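Local coordinates for protein pyruvate formate-lyase 2 (Archaeoglobus fulgidus, PDB 2F3O) that belongs to the glycyl radical enzymes and is probably a lyase related to pyruvate formate-lyase and glycerol dehydratase, although its own reaction is not established, at residues A[156-161]-A[515-520]; A[381-386]-A[707-712]; A[432-437]-A[532-537]. All coordinates share one frame; numbering follows the deposited sequence.

Contact 1: residues A[156-161]-A[515-520]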
# COMPACT_ATOMS: atom_id res chain seq x y z
N VAL A 156 -29.00 4.17 2.18
CA VAL A 156 -28.38 2.89 1.93
C VAL A 156 -29.40 1.83 2.27
O VAL A 156 -30.13 1.97 3.25
CB VAL A 156 -27.06 2.72 2.76
CG1 VAL A 156 -27.25 3.11 4.21
CG2 VAL A 156 -26.50 1.31 2.64
N ALA A 157 -29.53 0.82 1.42
CA ALA A 157 -30.23 -0.37 1.81
C ALA A 157 -29.34 -1.20 2.76
O ALA A 157 -28.27 -1.67 2.39
CB ALA A 157 -30.62 -1.18 0.60
N VAL A 158 -29.82 -1.33 4.00
CA VAL A 158 -29.19 -2.06 5.08
C VAL A 158 -28.97 -3.53 4.78
O VAL A 158 -29.86 -4.20 4.26
CB VAL A 158 -30.11 -1.98 6.29
CG1 VAL A 158 -29.54 -2.73 7.46
CG2 VAL A 158 -30.37 -0.54 6.64
N ASN A 159 -27.79 -4.04 5.07
CA ASN A 159 -27.51 -5.44 4.81
C ASN A 159 -28.15 -6.36 5.86
O ASN A 159 -27.47 -6.85 6.76
CB ASN A 159 -26.01 -5.66 4.73
CG ASN A 159 -25.63 -6.98 4.10
OD1 ASN A 159 -26.43 -7.92 4.03
ND2 ASN A 159 -24.36 -7.09 3.69
N TYR A 160 -29.45 -6.61 5.71
CA TYR A 160 -30.13 -7.55 6.58
C TYR A 160 -29.65 -8.99 6.54
O TYR A 160 -29.51 -9.59 7.60
CB TYR A 160 -31.65 -7.42 6.50
CG TYR A 160 -32.09 -6.16 7.18
CD1 TYR A 160 -32.65 -5.12 6.47
CD2 TYR A 160 -31.87 -5.98 8.53
CE1 TYR A 160 -33.02 -3.95 7.09
CE2 TYR A 160 -32.23 -4.81 9.17
CZ TYR A 160 -32.80 -3.79 8.45
OH TYR A 160 -33.16 -2.63 9.07
N PRO A 161 -29.36 -9.55 5.34
CA PRO A 161 -28.81 -10.90 5.41
C PRO A 161 -27.47 -11.08 6.15
O PRO A 161 -27.24 -12.16 6.68
CB PRO A 161 -28.69 -11.32 3.93
CG PRO A 161 -28.78 -10.11 3.17
CD PRO A 161 -29.57 -9.13 3.94
N SER A 515 -22.73 1.28 10.43
CA SER A 515 -21.50 0.58 10.06
C SER A 515 -21.56 -0.93 10.24
O SER A 515 -21.05 -1.65 9.41
CB SER A 515 -20.31 1.12 10.85
OG SER A 515 -19.97 2.39 10.37
N LEU A 516 -22.21 -1.41 11.29
CA LEU A 516 -22.29 -2.86 11.46
C LEU A 516 -23.08 -3.48 10.33
O LEU A 516 -22.83 -4.62 9.92
CB LEU A 516 -22.92 -3.22 12.80
CG LEU A 516 -21.98 -3.58 13.95
CD1 LEU A 516 -20.71 -2.74 13.92
CD2 LEU A 516 -22.71 -3.37 15.25
N CYS A 517 -24.01 -2.70 9.80
CA CYS A 517 -24.92 -3.17 8.78
C CYS A 517 -24.42 -3.00 7.37
O CYS A 517 -25.19 -3.24 6.45
CB CYS A 517 -26.22 -2.39 8.83
SG CYS A 517 -26.93 -2.14 10.43
N VAL A 518 -23.20 -2.49 7.16
CA VAL A 518 -22.73 -2.33 5.79
C VAL A 518 -21.40 -3.02 5.59
O VAL A 518 -20.41 -2.69 6.24
CB VAL A 518 -22.64 -0.85 5.34
CG1 VAL A 518 -22.15 -0.77 3.88
CG2 VAL A 518 -23.98 -0.15 5.48
N GLU A 519 -21.36 -3.98 4.67
CA GLU A 519 -20.29 -4.93 4.67
C GLU A 519 -18.93 -4.39 4.28
O GLU A 519 -18.79 -3.43 3.53
CB GLU A 519 -20.62 -6.18 3.88
CG GLU A 519 -20.51 -7.45 4.70
CD GLU A 519 -20.91 -8.68 3.92
OE1 GLU A 519 -20.22 -9.72 4.02
OE2 GLU A 519 -21.92 -8.60 3.18
N ASP A 520 -17.95 -5.11 4.83
CA ASP A 520 -16.56 -4.75 5.05
C ASP A 520 -16.30 -3.82 6.26
O ASP A 520 -15.25 -3.90 6.85
CB ASP A 520 -15.82 -4.39 3.76
CG ASP A 520 -15.73 -5.56 2.79
OD1 ASP A 520 -16.40 -6.58 3.02
OD2 ASP A 520 -14.99 -5.47 1.79
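N159 and C517 mark the point of closest backbone approach, with CA atoms 5.3 Å apart, where 156-161 turns from a short strand into a helix and 515-520 unwinds from the end of helix 512-516. A single backbone bond joins them, N159 N giving to C517 O at 3.1 Å. The nitrogen lies in the plane of that carbonyl, and the N-H...O path is moderately bent. N159 is also the centre of an inverse gamma turn and the N-cap of helix 160-164, its OD1 accepting from Y162 N.

CG of N159 stands anti to the backbone N (chi1 -164°), beside the carbonyl carbon, and from there ND2 meets the end of E519. The pair N159 ND2 to E519 OE2 measures 2.9 Å, but an N-H...O angle of 125° makes the bond weak, and the amide and carboxylate planes are turned 51° from each other. The stronger partner of ND2 is the carbonyl of G433, which also accepts from E519 N. Beside this polar group the packing is apolar. V158 CG1 rests on C517 CB at 3.6 Å, and the same methyl lies over one face of the Y160 ring, offset toward its rim. V156 CG2 meets V518 CG2 at 4.1 Å, methyl to methyl. Helix 250-267 covers this apolar part, L264 touching both V158 and C517.

The contact thus joins the strand-to-helix turn before helix 160-164 to the linker between helices 512-516 and 521-524. OD1 caps a helix while ND2 serves G433 and, weakly, E519, giving the buried amide partners at both ends; the amide N-H of N159 and, through a long, weak ion pair, R416 of the second subunit would be expected to favour the ionised form of the E519 carboxylate.

Contact 2: residues A[381-386]-A[707-712]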
# COMPACT_ATOMS: atom_id res chain seq x y z
N PHE A 381 -46.67 -12.71 -13.03
CA PHE A 381 -46.21 -11.62 -12.20
C PHE A 381 -46.36 -10.26 -12.88
O PHE A 381 -46.76 -9.29 -12.25
CB PHE A 381 -44.78 -11.86 -11.70
CG PHE A 381 -44.31 -10.81 -10.74
CD1 PHE A 381 -44.97 -10.63 -9.52
CD2 PHE A 381 -43.25 -9.99 -11.04
CE1 PHE A 381 -44.57 -9.65 -8.64
CE2 PHE A 381 -42.84 -9.01 -10.16
CZ PHE A 381 -43.50 -8.84 -8.96
N LEU A 382 -46.07 -10.22 -14.18
CA LEU A 382 -46.26 -8.98 -14.97
C LEU A 382 -47.73 -8.58 -15.11
O LEU A 382 -48.05 -7.39 -15.12
CB LEU A 382 -45.64 -9.13 -16.36
CG LEU A 382 -44.12 -9.16 -16.54
CD1 LEU A 382 -43.75 -8.91 -18.00
CD2 LEU A 382 -43.50 -8.13 -15.64
N LYS A 383 -48.60 -9.58 -15.24
CA LYS A 383 -50.06 -9.37 -15.28
C LYS A 383 -50.52 -8.76 -13.97
O LYS A 383 -51.22 -7.75 -13.95
CB LYS A 383 -50.81 -10.69 -15.52
CG LYS A 383 -50.95 -11.10 -16.99
CD LYS A 383 -52.21 -11.94 -17.20
CE LYS A 383 -52.43 -12.26 -18.67
NZ LYS A 383 -51.27 -12.99 -19.26
N ARG A 384 -50.07 -9.38 -12.88
CA ARG A 384 -50.42 -8.99 -11.53
C ARG A 384 -49.89 -7.62 -11.14
O ARG A 384 -50.49 -6.93 -10.33
CB ARG A 384 -49.92 -10.04 -10.55
CG ARG A 384 -50.81 -10.20 -9.35
CD ARG A 384 -50.85 -11.65 -8.88
NE ARG A 384 -50.96 -11.72 -7.42
CZ ARG A 384 -51.17 -12.84 -6.73
NH1 ARG A 384 -51.32 -14.00 -7.37
NH2 ARG A 384 -51.25 -12.79 -5.41
N LEU A 385 -48.75 -7.24 -11.71
CA LEU A 385 -48.23 -5.90 -11.56
C LEU A 385 -49.10 -4.92 -12.30
O LEU A 385 -49.41 -3.84 -11.80
CB LEU A 385 -46.85 -5.80 -12.18
CG LEU A 385 -45.62 -6.13 -11.34
CD1 LEU A 385 -44.48 -6.42 -12.30
CD2 LEU A 385 -45.30 -4.97 -10.41
N ALA A 386 -49.49 -5.31 -13.52
CA ALA A 386 -50.29 -4.44 -14.38
C ALA A 386 -51.69 -4.19 -13.80
O ALA A 386 -52.23 -3.08 -13.94
CB ALA A 386 -50.38 -5.01 -15.80
N VAL A 707 -53.50 -2.50 -21.61
CA VAL A 707 -52.79 -1.33 -22.11
C VAL A 707 -51.63 -0.93 -21.21
O VAL A 707 -50.69 -0.26 -21.66
CB VAL A 707 -53.76 -0.14 -22.41
CG1 VAL A 707 -53.94 0.76 -21.20
CG2 VAL A 707 -53.26 0.68 -23.63
N ILE A 708 -51.66 -1.37 -19.96
CA ILE A 708 -50.58 -1.04 -19.02
C ILE A 708 -49.45 -2.07 -19.05
O ILE A 708 -48.28 -1.70 -19.04
CB ILE A 708 -51.11 -0.69 -17.60
CG1 ILE A 708 -51.24 0.83 -17.53
CG2 ILE A 708 -50.21 -1.21 -16.49
CD1 ILE A 708 -51.55 1.36 -16.21
N GLU A 709 -49.81 -3.34 -19.18
CA GLU A 709 -48.82 -4.36 -19.47
C GLU A 709 -48.09 -4.08 -20.79
O GLU A 709 -46.92 -4.39 -20.92
CB GLU A 709 -49.46 -5.74 -19.51
CG GLU A 709 -48.49 -6.85 -19.23
CD GLU A 709 -49.05 -8.22 -19.54
OE1 GLU A 709 -50.18 -8.52 -19.08
OE2 GLU A 709 -48.36 -9.01 -20.23
N ALA A 710 -48.81 -3.48 -21.74
CA ALA A 710 -48.26 -3.07 -23.04
C ALA A 710 -47.14 -2.09 -22.80
O ALA A 710 -46.06 -2.26 -23.33
CB ALA A 710 -49.32 -2.43 -23.91
N LEU A 711 -47.41 -1.10 -21.96
CA LEU A 711 -46.41 -0.10 -21.63
C LEU A 711 -45.23 -0.67 -20.83
O LEU A 711 -44.09 -0.26 -21.07
CB LEU A 711 -47.06 1.06 -20.86
CG LEU A 711 -48.02 1.94 -21.66
CD1 LEU A 711 -48.70 2.96 -20.75
CD2 LEU A 711 -47.30 2.62 -22.83
N ILE A 712 -45.51 -1.62 -19.93
CA ILE A 712 -44.45 -2.30 -19.16
C ILE A 712 -43.51 -3.05 -20.09
O ILE A 712 -42.30 -2.85 -20.04
CB ILE A 712 -45.01 -3.27 -18.09
CG1 ILE A 712 -45.72 -2.51 -16.98
CG2 ILE A 712 -43.90 -4.11 -17.46
CD1 ILE A 712 -46.50 -3.41 -16.07
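A386 is the bump at the centre of this helix pair, its CB entering a hollow on helix 704-717 bordered by I708, E709 and I712. Each helix is the connection of a beta-alpha-beta crossover: helix 379-390 links parallel strands 368-373 and 396-400, while helix 704-717 links parallel strands 692-696 and 722-728 of the same five-stranded mixed sheet, consistent with one half of the family's alpha/beta barrel. The short axes come within 9.1 Å at an angle of 119°, with the small A386 at the point of closest CA approach, to E709.

The walls of the hollow are close on three sides. A386 CB lies 3.9 Å from I708 CG2, and the same distance separates A386 CB from E709 CB. I712 CD1 closes the third side, 4.2 Å from A386 CB. Toward the sheet, L382 and I712 meet by their branch methyls, L382 CD2 to I712 CG2 at 4.4 Å, and both also touch I373 of strand 368-373, so the two helices share a seat on it.

On the more open side, E709 fills the groove beside L382 and K383. Its CG stands anti to the backbone N (chi1 -156°), and the extended chain passes the carbonyl of L382 before crossing K383. Although the charges are opposite, K383 NZ and E709 OE1 remain 4.6 Å apart; the carboxylate oxygen OE1 of E709 instead lies 3.4 Å from the aliphatic CG of K383.

Contact 3: residues A[432-437]-A[532-537]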
# COMPACT_ATOMS: atom_id res chain seq x y z
N PHE A 432 -26.04 -4.65 -3.36
CA PHE A 432 -26.73 -4.87 -2.11
C PHE A 432 -25.81 -5.29 -0.99
O PHE A 432 -25.21 -6.36 -1.01
CB PHE A 432 -27.86 -5.89 -2.29
CG PHE A 432 -28.68 -6.16 -1.05
CD1 PHE A 432 -29.11 -5.13 -0.23
CD2 PHE A 432 -29.08 -7.45 -0.74
CE1 PHE A 432 -29.87 -5.40 0.91
CE2 PHE A 432 -29.84 -7.73 0.39
CZ PHE A 432 -30.24 -6.70 1.21
N GLY A 433 -25.72 -4.42 -0.00
CA GLY A 433 -25.23 -4.81 1.29
C GLY A 433 -23.77 -4.53 1.56
O GLY A 433 -23.31 -4.62 2.70
N ASN A 434 -23.06 -4.14 0.52
CA ASN A 434 -21.64 -3.91 0.64
C ASN A 434 -21.23 -2.62 -0.04
O ASN A 434 -20.14 -2.51 -0.60
CB ASN A 434 -20.83 -5.14 0.17
CG ASN A 434 -21.01 -5.51 -1.33
OD1 ASN A 434 -20.18 -6.24 -1.87
ND2 ASN A 434 -22.07 -5.05 -1.98
N SER A 435 -22.12 -1.64 0.03
CA SER A 435 -21.84 -0.35 -0.58
C SER A 435 -22.37 0.84 0.22
O SER A 435 -23.33 0.72 0.96
CB SER A 435 -22.34 -0.30 -2.01
OG SER A 435 -23.72 -0.59 -2.12
N PHE A 436 -21.72 1.97 0.07
CA PHE A 436 -22.21 3.18 0.66
C PHE A 436 -22.19 4.14 -0.49
O PHE A 436 -21.11 4.58 -0.92
CB PHE A 436 -21.26 3.63 1.74
CG PHE A 436 -21.88 4.52 2.79
CD1 PHE A 436 -23.12 4.20 3.34
CD2 PHE A 436 -21.19 5.63 3.28
CE1 PHE A 436 -23.66 4.99 4.33
CE2 PHE A 436 -21.74 6.41 4.27
CZ PHE A 436 -22.98 6.09 4.80
N THR A 437 -23.37 4.47 -1.02
CA THR A 437 -23.42 5.22 -2.27
C THR A 437 -23.82 6.68 -2.15
O THR A 437 -23.79 7.37 -3.16
CB THR A 437 -24.37 4.58 -3.27
OG1 THR A 437 -25.70 4.60 -2.73
CG2 THR A 437 -23.93 3.15 -3.56
N GLY A 532 -15.36 2.38 4.97
CA GLY A 532 -15.22 0.93 5.15
C GLY A 532 -16.06 0.02 4.26
O GLY A 532 -15.83 -1.18 4.26
N ALA A 533 -17.02 0.57 3.50
CA ALA A 533 -17.87 -0.26 2.63
C ALA A 533 -17.05 -0.76 1.46
O ALA A 533 -16.07 -0.12 1.12
CB ALA A 533 -19.02 0.54 2.14
N ARG A 534 -17.40 -1.91 0.86
CA ARG A 534 -16.60 -2.45 -0.26
C ARG A 534 -16.63 -1.49 -1.45
O ARG A 534 -15.58 -1.06 -1.93
CB ARG A 534 -17.00 -3.87 -0.67
CG ARG A 534 -15.90 -4.66 -1.41
CD ARG A 534 -16.49 -5.56 -2.52
NE ARG A 534 -15.53 -6.46 -3.22
CZ ARG A 534 -14.82 -6.18 -4.34
NH1 ARG A 534 -14.02 -7.12 -4.86
NH2 ARG A 534 -14.90 -4.99 -4.95
N TYR A 535 -17.83 -1.11 -1.89
CA TYR A 535 -17.97 -0.09 -2.92
C TYR A 535 -18.30 1.24 -2.25
O TYR A 535 -19.11 1.27 -1.34
CB TYR A 535 -19.07 -0.47 -3.90
CG TYR A 535 -18.87 -1.80 -4.62
CD1 TYR A 535 -19.51 -2.96 -4.18
CD2 TYR A 535 -18.06 -1.89 -5.76
CE1 TYR A 535 -19.37 -4.16 -4.85
CE2 TYR A 535 -17.90 -3.09 -6.43
CZ TYR A 535 -18.55 -4.22 -5.96
OH TYR A 535 -18.41 -5.42 -6.62
N ASN A 536 -17.66 2.33 -2.66
CA ASN A 536 -18.00 3.67 -2.13
C ASN A 536 -18.30 4.61 -3.25
O ASN A 536 -17.49 4.79 -4.14
CB ASN A 536 -16.86 4.26 -1.30
CG ASN A 536 -16.76 3.63 0.06
OD1 ASN A 536 -17.23 4.17 1.06
ND2 ASN A 536 -16.14 2.47 0.11
N PHE A 537 -19.47 5.23 -3.22
CA PHE A 537 -19.89 6.08 -4.32
C PHE A 537 -20.52 7.33 -3.75
O PHE A 537 -20.79 7.38 -2.55
CB PHE A 537 -20.87 5.36 -5.25
CG PHE A 537 -20.23 4.32 -6.13
CD1 PHE A 537 -20.69 3.01 -6.13
CD2 PHE A 537 -19.18 4.64 -6.98
CE1 PHE A 537 -20.10 2.04 -6.95
CE2 PHE A 537 -18.58 3.67 -7.81
CZ PHE A 537 -19.05 2.37 -7.79
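S435 pairs with Y535 and F436 with N536 in parallel register, and three backbone bonds join the strands: Y535 N to N434 O at 3.0 Å, F436 N to Y535 O, and F537 N to F436 O. The first is nearly straight (N-H...O 173°), with its donor in the carbonyl plane; the donors of the other two are tilted from theirs.

N434 lies alongside the Y535 side chain, pointing the same way, with amide and ring planes 85° apart and N434 CG 4.1 Å from both CD1 and CE1 of the ring. N434 CB also stands 4.1 Å from R534 CB. An alanine at N434 would keep that CB contact but lose the amide beside the Y535 ring, and would probably give the ring more freedom to tilt on this flank, although Y535 OH is still tied to D417 and to D414 N.

These strands, 435-445 and 535-543, are the inner pair of a four-stranded mixed sheet, bordered by 145-147 and 624-628, in keeping with the alpha/beta barrel of this family. On the face with S435, its CB touches Y535 CB at 3.8 Å, while its OG bonds to P431 O. The other face carries F436, whose CB packs on A533 CB at 3.8 Å; its CG stands anti to the backbone N (chi1 -156°), and the ring beyond leads away from 532-537 and packs on I153 and V528. N536 OD1 there accepts from R621 NH1, and R621 NH2 reaches F537 O. Farther along, T437 CG2 approaches the F537 ring at its edge, near the ring plane, 4.1 Å from CD1.

Contacts 1 and 3 are neighbours, their centres 9 Å apart, and G433 O joins them by accepting from both E519 N and N159 ND2; D520 also packs against G532 and R534. Both touch the second subunit, so this joined region reaches the subunit interface. Contact 2 stands apart, its centre 33 Å from each of the others, on the helices that back the five-stranded sheet, whereas contact 3 belongs to the four-stranded one. Along the chain, contact 1 crosses both other contacts and contact 3 is nested inside contact 2. Of the three, only contact 2 ties the pyruvate formate lyase-like region to the glycine radical region, joining parts 321 residues apart.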